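Local atomic coordinates of 5-ketofructose reductase (Gluconobacter sp., PDB entry 7COK), a protein that probably reduces 5-ketofructose to fructose with a nicotinamide cofactor, as a member of a novel class in the shikimate dehydrogenase family. Residues A57-C67 with V92-L102; I82-G90 with R137-L145. All coordinates share one frame; numbering follows the deposited sequence.

In the fold
Contact 1 pairs two antiparallel strands in the mixed sheet of the substrate-binding half, whereas contact 2 joins that half to the Rossmann-type half by packing helix 84-89 on helix 134-145. Both are mostly buried, but contact 2 lies nearer the middle of the chain (about 11 Å between centres, against about 19 Å); contact 1 has a turn at its exposed edge and the second subunit near its helix end. In contact 1 backbone hydrogen bonds set the register and a phenylalanine ring packs on aliphatic groups; in contact 2 aliphatic side chains fill the middle and polar ones hold both ends. They meet where Val92, in the short connection from helix 84-89 to strand 94-98, packs on Ala86.

Contact 1. Residues A57-C67 with V92-L102; sequences AKAMEWVGFNC and VNCVAIREGKL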
loop_
_atom_site.group_PDB
_atom_site.type_symbol
_atom_site.label_atom_id
_atom_site.label_comp_id
_atom_site.label_asym_id
_atom_site.label_seq_id
_atom_site.Cartn_x
_atom_site.Cartn_y
_atom_site.Cartn_z
ATOM N N ALA A 57 -3.406 2.592 -8.881
ATOM C CA ALA A 57 -4.078 3.090 -7.686
ATOM C C ALA A 57 -5.597 3.110 -7.853
ATOM O O ALA A 57 -6.330 2.812 -6.934
ATOM C CB ALA A 57 -3.564 4.454 -7.313
ATOM N N LYS A 58 -6.071 3.428 -9.045
ATOM C CA LYS A 58 -7.511 3.367 -9.314
ATOM C C LYS A 58 -8.052 1.932 -9.183
ATOM O O LYS A 58 -9.076 1.684 -8.539
ATOM C CB LYS A 58 -7.759 3.901 -10.712
ATOM C CG LYS A 58 -9.222 4.065 -11.081
ATOM C CD LYS A 58 -9.347 4.406 -12.561
ATOM C CE LYS A 58 -8.710 5.747 -12.937
ATOM N NZ LYS A 58 -7.313 5.653 -13.478
ATOM N N ALA A 59 -7.347 0.986 -9.787
ATOM C CA ALA A 59 -7.781 -0.418 -9.785
ATOM C C ALA A 59 -7.715 -1.057 -8.394
ATOM O O ALA A 59 -8.512 -1.930 -8.063
ATOM C CB ALA A 59 -6.949 -1.203 -10.776
ATOM N N MET A 60 -6.771 -0.585 -7.584
ATOM C CA MET A 60 -6.594 -1.041 -6.206
ATOM C C MET A 60 -7.470 -0.252 -5.270
ATOM O O MET A 60 -7.416 -0.477 -4.055
ATOM C CB MET A 60 -5.145 -0.918 -5.748
ATOM C CG MET A 60 -4.143 -1.767 -6.483
ATOM S SD MET A 60 -2.474 -1.298 -6.033
ATOM C CE MET A 60 -1.528 -2.176 -7.273
ATOM N N GLU A 61 -8.242 0.700 -5.816
ATOM C CA GLU A 61 -9.251 1.459 -5.055
ATOM C C GLU A 61 -8.653 2.328 -3.932
ATOM O O GLU A 61 -9.262 2.540 -2.880
ATOM C CB GLU A 61 -10.390 0.538 -4.566
ATOM C CG GLU A 61 -11.010 -0.207 -5.762
ATOM C CD GLU A 61 -12.378 -0.823 -5.535
ATOM O OE1 GLU A 61 -12.930 -0.730 -4.420
ATOM O OE2 GLU A 61 -12.906 -1.398 -6.519
ATOM N N TRP A 62 -7.457 2.856 -4.167
ATOM C CA TRP A 62 -6.968 3.969 -3.365
ATOM C C TRP A 62 -7.923 5.165 -3.406
ATOM O O TRP A 62 -8.691 5.324 -4.372
ATOM C CB TRP A 62 -5.610 4.415 -3.885
ATOM C CG TRP A 62 -4.458 3.411 -3.785
ATOM C CD1 TRP A 62 -4.531 2.038 -3.759
ATOM C CD2 TRP A 62 -3.070 3.737 -3.791
ATOM N NE1 TRP A 62 -3.270 1.490 -3.694
ATOM C CE2 TRP A 62 -2.351 2.499 -3.742
ATOM C CE3 TRP A 62 -2.347 4.951 -3.823
ATOM C CZ2 TRP A 62 -0.937 2.437 -3.728
ATOM C CZ3 TRP A 62 -0.937 4.893 -3.804
ATOM C CH2 TRP A 62 -0.248 3.635 -3.761
ATOM N N VAL A 63 -7.852 6.017 -2.396
ATOM C CA VAL A 63 -8.682 7.224 -2.369
ATOM C C VAL A 63 -7.919 8.473 -2.768
ATOM O O VAL A 63 -8.507 9.538 -2.996
ATOM C CB VAL A 63 -9.417 7.428 -1.022
ATOM C CG1 VAL A 63 -10.274 6.200 -0.705
ATOM C CG2 VAL A 63 -8.422 7.694 0.083
ATOM N N GLY A 64 -6.600 8.349 -2.852
ATOM C CA GLY A 64 -5.754 9.467 -3.219
ATOM C C GLY A 64 -4.303 9.094 -3.252
ATOM O O GLY A 64 -3.915 8.049 -2.739
ATOM N N PHE A 65 -3.508 9.966 -3.871
ATOM C CA PHE A 65 -2.061 9.819 -3.837
ATOM C C PHE A 65 -1.388 11.151 -4.099
ATOM O O PHE A 65 -1.991 12.018 -4.699
ATOM C CB PHE A 65 -1.574 8.760 -4.846
ATOM C CG PHE A 65 -1.958 9.031 -6.282
ATOM C CD1 PHE A 65 -1.117 9.785 -7.125
ATOM C CD2 PHE A 65 -3.143 8.501 -6.805
ATOM C CE1 PHE A 65 -1.472 10.008 -8.470
ATOM C CE2 PHE A 65 -3.484 8.702 -8.158
ATOM C CZ PHE A 65 -2.657 9.462 -8.981
ATOM N N ASN A 66 -0.156 11.298 -3.607
ATOM C CA ASN A 66 0.740 12.395 -3.992
ATOM C C ASN A 66 1.624 12.036 -5.141
ATOM O O ASN A 66 1.926 10.856 -5.366
ATOM C CB ASN A 66 1.633 12.767 -2.806
ATOM C CG ASN A 66 0.846 13.339 -1.653
ATOM O OD1 ASN A 66 0.967 12.864 -0.524
ATOM N ND2 ASN A 66 -0.015 14.313 -1.938
ATOM N N CYS A 67 2.035 13.077 -5.857
ATOM C CA CYS A 67 3.124 12.981 -6.819
ATOM C C CYS A 67 4.200 13.955 -6.407
ATOM O O CYS A 67 3.915 15.107 -6.051
ATOM C CB CYS A 67 2.642 13.381 -8.193
ATOM S SG CYS A 67 1.543 12.187 -8.937
ATOM N N VAL A 92 0.665 19.238 -10.590
ATOM C CA VAL A 92 -0.189 18.596 -9.599
ATOM C C VAL A 92 0.677 17.729 -8.670
ATOM O O VAL A 92 1.534 16.951 -9.116
ATOM C CB VAL A 92 -1.246 17.712 -10.314
ATOM C CG1 VAL A 92 -1.838 16.680 -9.356
ATOM C CG2 VAL A 92 -2.363 18.560 -10.882
ATOM N N ASN A 93 0.435 17.855 -7.369
ATOM C CA ASN A 93 1.125 17.044 -6.387
ATOM C C ASN A 93 0.166 16.242 -5.507
ATOM O O ASN A 93 0.641 15.493 -4.686
ATOM C CB ASN A 93 2.023 17.902 -5.494
ATOM C CG ASN A 93 1.218 18.790 -4.562
ATOM O OD1 ASN A 93 0.490 19.657 -5.010
ATOM N ND2 ASN A 93 1.340 18.567 -3.273
ATOM N N CYS A 94 -1.150 16.423 -5.656
ATOM C CA CYS A 94 -2.133 15.755 -4.812
ATOM C C CYS A 94 -3.324 15.381 -5.664
ATOM O O CYS A 94 -4.013 16.257 -6.218
ATOM C CB CYS A 94 -2.562 16.700 -3.707
ATOM S SG CYS A 94 -3.829 16.019 -2.582
ATOM N N VAL A 95 -3.549 14.085 -5.781
ATOM C CA VAL A 95 -4.636 13.550 -6.610
ATOM C C VAL A 95 -5.657 12.885 -5.716
ATOM O O VAL A 95 -5.306 12.076 -4.876
ATOM C CB VAL A 95 -4.109 12.547 -7.681
ATOM C CG1 VAL A 95 -5.270 11.935 -8.499
ATOM C CG2 VAL A 95 -3.106 13.233 -8.603
ATOM N N ALA A 96 -6.928 13.224 -5.904
ATOM C CA ALA A 96 -8.020 12.525 -5.257
ATOM C C ALA A 96 -8.644 11.583 -6.256
ATOM O O ALA A 96 -8.721 11.916 -7.450
ATOM C CB ALA A 96 -9.072 13.505 -4.780
ATOM N N ILE A 97 -9.057 10.410 -5.774
ATOM C CA ILE A 97 -9.796 9.422 -6.538
ATOM C C ILE A 97 -11.208 9.364 -5.950
ATOM O O ILE A 97 -11.414 8.934 -4.804
ATOM C CB ILE A 97 -9.130 8.020 -6.573
ATOM C CG1 ILE A 97 -7.626 8.134 -6.898
ATOM C CG2 ILE A 97 -9.855 7.118 -7.571
ATOM C CD1 ILE A 97 -6.860 6.818 -6.960
ATOM N N ARG A 98 -12.167 9.841 -6.744
ATOM C CA ARG A 98 -13.568 9.901 -6.329
ATOM C C ARG A 98 -14.407 9.176 -7.359
ATOM O O ARG A 98 -14.528 9.632 -8.497
ATOM C CB ARG A 98 -14.039 11.348 -6.156
ATOM N N GLU A 99 -14.936 8.022 -6.946
ATOM C CA GLU A 99 -15.719 7.112 -7.791
ATOM C C GLU A 99 -15.029 6.840 -9.150
ATOM O O GLU A 99 -15.637 6.978 -10.222
ATOM C CB GLU A 99 -17.168 7.620 -7.948
ATOM C CG GLU A 99 -17.835 8.085 -6.653
ATOM C CD GLU A 99 -19.309 8.435 -6.818
ATOM O OE1 GLU A 99 -19.652 9.228 -7.722
ATOM O OE2 GLU A 99 -20.132 7.924 -6.026
ATOM N N GLY A 100 -13.742 6.477 -9.085
ATOM C CA GLY A 100 -12.942 6.163 -10.271
ATOM C C GLY A 100 -12.366 7.367 -11.015
ATOM O O GLY A 100 -11.565 7.188 -11.930
ATOM N N LYS A 101 -12.765 8.581 -10.618
ATOM C CA LYS A 101 -12.332 9.822 -11.275
ATOM C C LYS A 101 -11.093 10.390 -10.603
ATOM O O LYS A 101 -11.026 10.456 -9.383
ATOM C CB LYS A 101 -13.454 10.855 -11.195
ATOM C CG LYS A 101 -13.621 11.731 -12.420
ATOM C CD LYS A 101 -15.040 12.264 -12.467
ATOM C CE LYS A 101 -15.461 12.663 -13.877
ATOM N NZ LYS A 101 -14.946 14.008 -14.250
ATOM N N LEU A 102 -10.126 10.815 -11.409
ATOM C CA LEU A 102 -8.858 11.327 -10.887
ATOM C C LEU A 102 -8.838 12.846 -10.956
ATOM O O LEU A 102 -8.849 13.420 -12.038
ATOM C CB LEU A 102 -7.668 10.747 -11.648
ATOM C CG LEU A 102 -7.502 9.224 -11.642
ATOM C CD1 LEU A 102 -6.865 8.741 -12.932
ATOM C CD2 LEU A 102 -6.697 8.790 -10.429
#
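Phe65 and Val95 form a hydrogen-bonded antiparallel pair, and their side chains run side by side on the same face of the sheet. CB of Val95 sits over one face of the Phe65 ring, 3.8 Å from its centroid, a CH-pi contact in which the branched methyls CG1 and CG2 spread across CZ, CE2 and CE1. The ring reaches its neighbour because CG stands between the backbone N and the carbonyl carbon (chi1 58°). Its rim meets Ile97 CD1, 4.0 Å from Phe65 CE2, and Leu102 CD2. Ile97 CD1, the end of a long branch, also comes within 4.1 Å of Ala57 CB in the last turn of helix 50-59. That helix adds Val54 to this core, and Phe14 of strand 9-15 meets the Phe65 ring.

Gly64, with no side chain, brings CA within 3.1 Å of Val95 O. On the other face, Asn66 sends ND2 to Asn93 O (3.1 Å), while Tyr40 OH hydrogen-bonds to Asn66 OD1. Asn93 and Cys94 together face His105, a classic beta bulge.

The looser margin is the type I' turn Arg98-Lys101: there the Lys58 chain bends past Gly100, CE lying 3.4 Å from Gly100 O, and crosses Leu102 at about a right angle. Apolar groups thus seal one face of the strand pair, while near the bulge one backbone carbonyl, Asn93 O, accepts from both the Asn66 amide and the Cys67 N-H.

Contact 2. Residues I82-G90 with R137-L145; sequences IAESARLIG and RAIAVELAL
Ile89 meets helix 137-145 with its side chain and its carbonyl alike. CD1 rests 3.6 Å from Ala138 CB, a methyl small enough to admit it, and CG1 lies against Val141 CB at 3.8 Å. Leu88, one residue earlier, lays CB against Val141 CG1. At the C-terminal end of helix 84-89, Arg137 donates NE to Ile89 O (2.8 Å) on a lone pair; its NH2 makes weak bonds to Ile89 O and Leu88 O. An arginine suits this place: with CG trans to the backbone N (chi1 -176°) and the chain straight from there to NE, the guanidinium reaches carbonyls at a helix terminus.

Toward the other end, Ser85 OG donates to Glu142 OE2 (2.7 Å) on its syn side but 31° out of the carboxylate plane, and Leu145 CD1 packs on Ser85 CB at 3.7 Å. The helices run at 132° to each other, joining the substrate-binding domain to the helix after strand 126-130 of the parallel sheet, at whose start lies a GxGxxA pattern consistent with dinucleotide binding.

Behind the first shell, Lys110 forms a salt bridge with Glu142 OE1, which probably steadies the carboxylate for Ser85. Leu167 of helix 158-171 touches both Arg137 and Val141.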
loop_
_atom_site.group_PDB
_atom_site.type_symbol
_atom_site.label_atom_id
_atom_site.label_comp_id
_atom_site.label_asym_id
_atom_site.label_seq_id
_atom_site.Cartn_x
_atom_site.Cartn_y
_atom_site.Cartn_z
ATOM N N ILE A 82 -8.631 18.991 -13.279
ATOM C CA ILE A 82 -7.532 19.793 -12.744
ATOM C C ILE A 82 -8.133 21.023 -12.062
ATOM O O ILE A 82 -8.820 21.816 -12.710
ATOM C CB ILE A 82 -6.564 20.225 -13.881
ATOM C CG1 ILE A 82 -6.080 19.012 -14.686
ATOM C CG2 ILE A 82 -5.385 21.033 -13.342
ATOM C CD1 ILE A 82 -5.214 18.048 -13.915
ATOM N N ALA A 83 -7.862 21.169 -10.764
ATOM C CA ALA A 83 -8.318 22.315 -9.975
ATOM C C ALA A 83 -7.664 23.618 -10.432
ATOM O O ALA A 83 -6.639 23.594 -11.107
ATOM C CB ALA A 83 -8.043 22.073 -8.499
ATOM N N GLU A 84 -8.269 24.746 -10.027
ATOM C CA GLU A 84 -7.878 26.064 -10.502
ATOM C C GLU A 84 -6.397 26.373 -10.320
ATOM O O GLU A 84 -5.722 26.684 -11.291
ATOM C CB GLU A 84 -8.728 27.162 -9.876
ATOM C CG GLU A 84 -8.437 28.535 -10.464
ATOM C CD GLU A 84 -9.112 29.680 -9.736
ATOM O OE1 GLU A 84 -9.690 29.470 -8.646
ATOM O OE2 GLU A 84 -9.045 30.808 -10.268
ATOM N N SER A 85 -5.890 26.284 -9.094
ATOM C CA SER A 85 -4.498 26.663 -8.870
ATOM C C SER A 85 -3.524 25.723 -9.574
ATOM O O SER A 85 -2.544 26.180 -10.133
ATOM C CB SER A 85 -4.195 26.833 -7.388
ATOM O OG SER A 85 -3.991 25.595 -6.734
ATOM N N ALA A 86 -3.848 24.423 -9.597
ATOM C CA ALA A 86 -3.066 23.445 -10.362
ATOM C C ALA A 86 -3.052 23.769 -11.835
ATOM O O ALA A 86 -2.021 23.622 -12.455
ATOM C CB ALA A 86 -3.628 22.051 -10.159
ATOM N N ARG A 87 -4.185 24.231 -12.380
ATOM C CA ARG A 87 -4.253 24.653 -13.790
ATOM C C ARG A 87 -3.286 25.797 -14.068
ATOM O O ARG A 87 -2.532 25.757 -15.034
ATOM C CB ARG A 87 -5.685 25.047 -14.201
ATOM C CG ARG A 87 -5.818 25.325 -15.699
ATOM C CD ARG A 87 -7.193 25.835 -16.096
ATOM N NE ARG A 87 -7.096 27.225 -16.557
ATOM C CZ ARG A 87 -7.174 28.306 -15.785
ATOM N NH1 ARG A 87 -7.361 28.203 -14.473
ATOM N NH2 ARG A 87 -7.060 29.506 -16.335
ATOM N N LEU A 88 -3.301 26.809 -13.208
ATOM C CA LEU A 88 -2.427 27.952 -13.410
ATOM C C LEU A 88 -0.955 27.622 -13.184
ATOM O O LEU A 88 -0.089 28.069 -13.937
ATOM C CB LEU A 88 -2.829 29.106 -12.498
ATOM C CG LEU A 88 -4.093 29.933 -12.781
ATOM C CD1 LEU A 88 -4.423 30.044 -14.262
ATOM C CD2 LEU A 88 -5.277 29.446 -11.998
ATOM N N ILE A 89 -0.672 26.866 -12.117
ATOM C CA ILE A 89 0.700 26.443 -11.819
ATOM C C ILE A 89 1.235 25.515 -12.909
ATOM O O ILE A 89 2.404 25.593 -13.285
ATOM C CB ILE A 89 0.792 25.800 -10.423
ATOM C CG1 ILE A 89 0.474 26.836 -9.348
ATOM C CG2 ILE A 89 2.197 25.248 -10.170
ATOM C CD1 ILE A 89 0.138 26.250 -7.994
ATOM N N GLY A 90 0.382 24.636 -13.420
ATOM C CA GLY A 90 0.789 23.699 -14.457
ATOM C C GLY A 90 1.430 22.459 -13.888
ATOM O O GLY A 90 2.207 21.773 -14.557
ATOM N N ARG A 137 6.689 29.576 -7.534
ATOM C CA ARG A 137 5.574 29.619 -8.486
ATOM C C ARG A 137 4.244 29.302 -7.804
ATOM O O ARG A 137 3.271 30.067 -7.968
ATOM C CB ARG A 137 5.859 28.727 -9.702
ATOM C CG ARG A 137 4.803 28.780 -10.771
ATOM C CD ARG A 137 5.142 27.760 -11.846
ATOM N NE ARG A 137 4.120 27.742 -12.891
ATOM C CZ ARG A 137 4.169 28.479 -14.003
ATOM N NH1 ARG A 137 5.193 29.303 -14.244
ATOM N NH2 ARG A 137 3.178 28.408 -14.879
ATOM N N ALA A 138 4.186 28.181 -7.064
ATOM C CA ALA A 138 2.934 27.805 -6.394
ATOM C C ALA A 138 2.502 28.794 -5.321
ATOM O O ALA A 138 1.311 29.128 -5.229
ATOM C CB ALA A 138 3.027 26.393 -5.842
ATOM N N ILE A 139 3.459 29.255 -4.526
ATOM C CA ILE A 139 3.200 30.239 -3.471
ATOM C C ILE A 139 2.659 31.545 -4.090
ATOM O O ILE A 139 1.678 32.090 -3.617
ATOM C CB ILE A 139 4.444 30.487 -2.583
ATOM C CG1 ILE A 139 4.630 29.277 -1.673
ATOM C CG2 ILE A 139 4.274 31.727 -1.705
ATOM C CD1 ILE A 139 6.010 29.203 -1.045
ATOM N N ALA A 140 3.287 32.015 -5.169
ATOM C CA ALA A 140 2.826 33.228 -5.859
ATOM C C ALA A 140 1.382 33.076 -6.370
ATOM O O ALA A 140 0.544 33.946 -6.148
ATOM C CB ALA A 140 3.781 33.607 -6.977
ATOM N N VAL A 141 1.082 31.930 -6.988
ATOM C CA VAL A 141 -0.283 31.697 -7.482
ATOM C C VAL A 141 -1.277 31.676 -6.334
ATOM O O VAL A 141 -2.322 32.309 -6.437
ATOM C CB VAL A 141 -0.381 30.428 -8.348
ATOM C CG1 VAL A 141 -1.844 30.057 -8.666
ATOM C CG2 VAL A 141 0.373 30.651 -9.655
ATOM N N GLU A 142 -0.982 30.922 -5.269
ATOM C CA GLU A 142 -1.938 30.815 -4.165
ATOM C C GLU A 142 -2.201 32.167 -3.489
ATOM O O GLU A 142 -3.335 32.505 -3.145
ATOM C CB GLU A 142 -1.507 29.774 -3.133
ATOM C CG GLU A 142 -1.444 28.330 -3.638
ATOM C CD GLU A 142 -2.761 27.710 -4.091
ATOM O OE1 GLU A 142 -3.850 28.291 -3.922
ATOM O OE2 GLU A 142 -2.720 26.587 -4.626
ATOM N N LEU A 143 -1.170 32.969 -3.334
ATOM C CA LEU A 143 -1.335 34.307 -2.776
ATOM C C LEU A 143 -2.188 35.199 -3.674
ATOM O O LEU A 143 -3.068 35.922 -3.184
ATOM C CB LEU A 143 0.044 34.940 -2.565
ATOM C CG LEU A 143 0.828 34.591 -1.303
ATOM C CD1 LEU A 143 2.262 34.959 -1.570
ATOM C CD2 LEU A 143 0.309 35.397 -0.127
ATOM N N ALA A 144 -1.917 35.151 -4.983
ATOM C CA ALA A 144 -2.675 35.906 -5.970
ATOM C C ALA A 144 -4.143 35.510 -5.970
ATOM O O ALA A 144 -4.997 36.383 -5.909
ATOM C CB ALA A 144 -2.065 35.727 -7.347
ATOM N N LEU A 145 -4.438 34.200 -5.999
ATOM C CA LEU A 145 -5.834 33.718 -5.917
ATOM C C LEU A 145 -6.508 34.060 -4.595
ATOM O O LEU A 145 -7.740 34.202 -4.531
ATOM C CB LEU A 145 -5.930 32.213 -6.216
ATOM C CG LEU A 145 -5.495 31.761 -7.612
ATOM C CD1 LEU A 145 -5.621 30.246 -7.667
ATOM C CD2 LEU A 145 -6.260 32.449 -8.744
#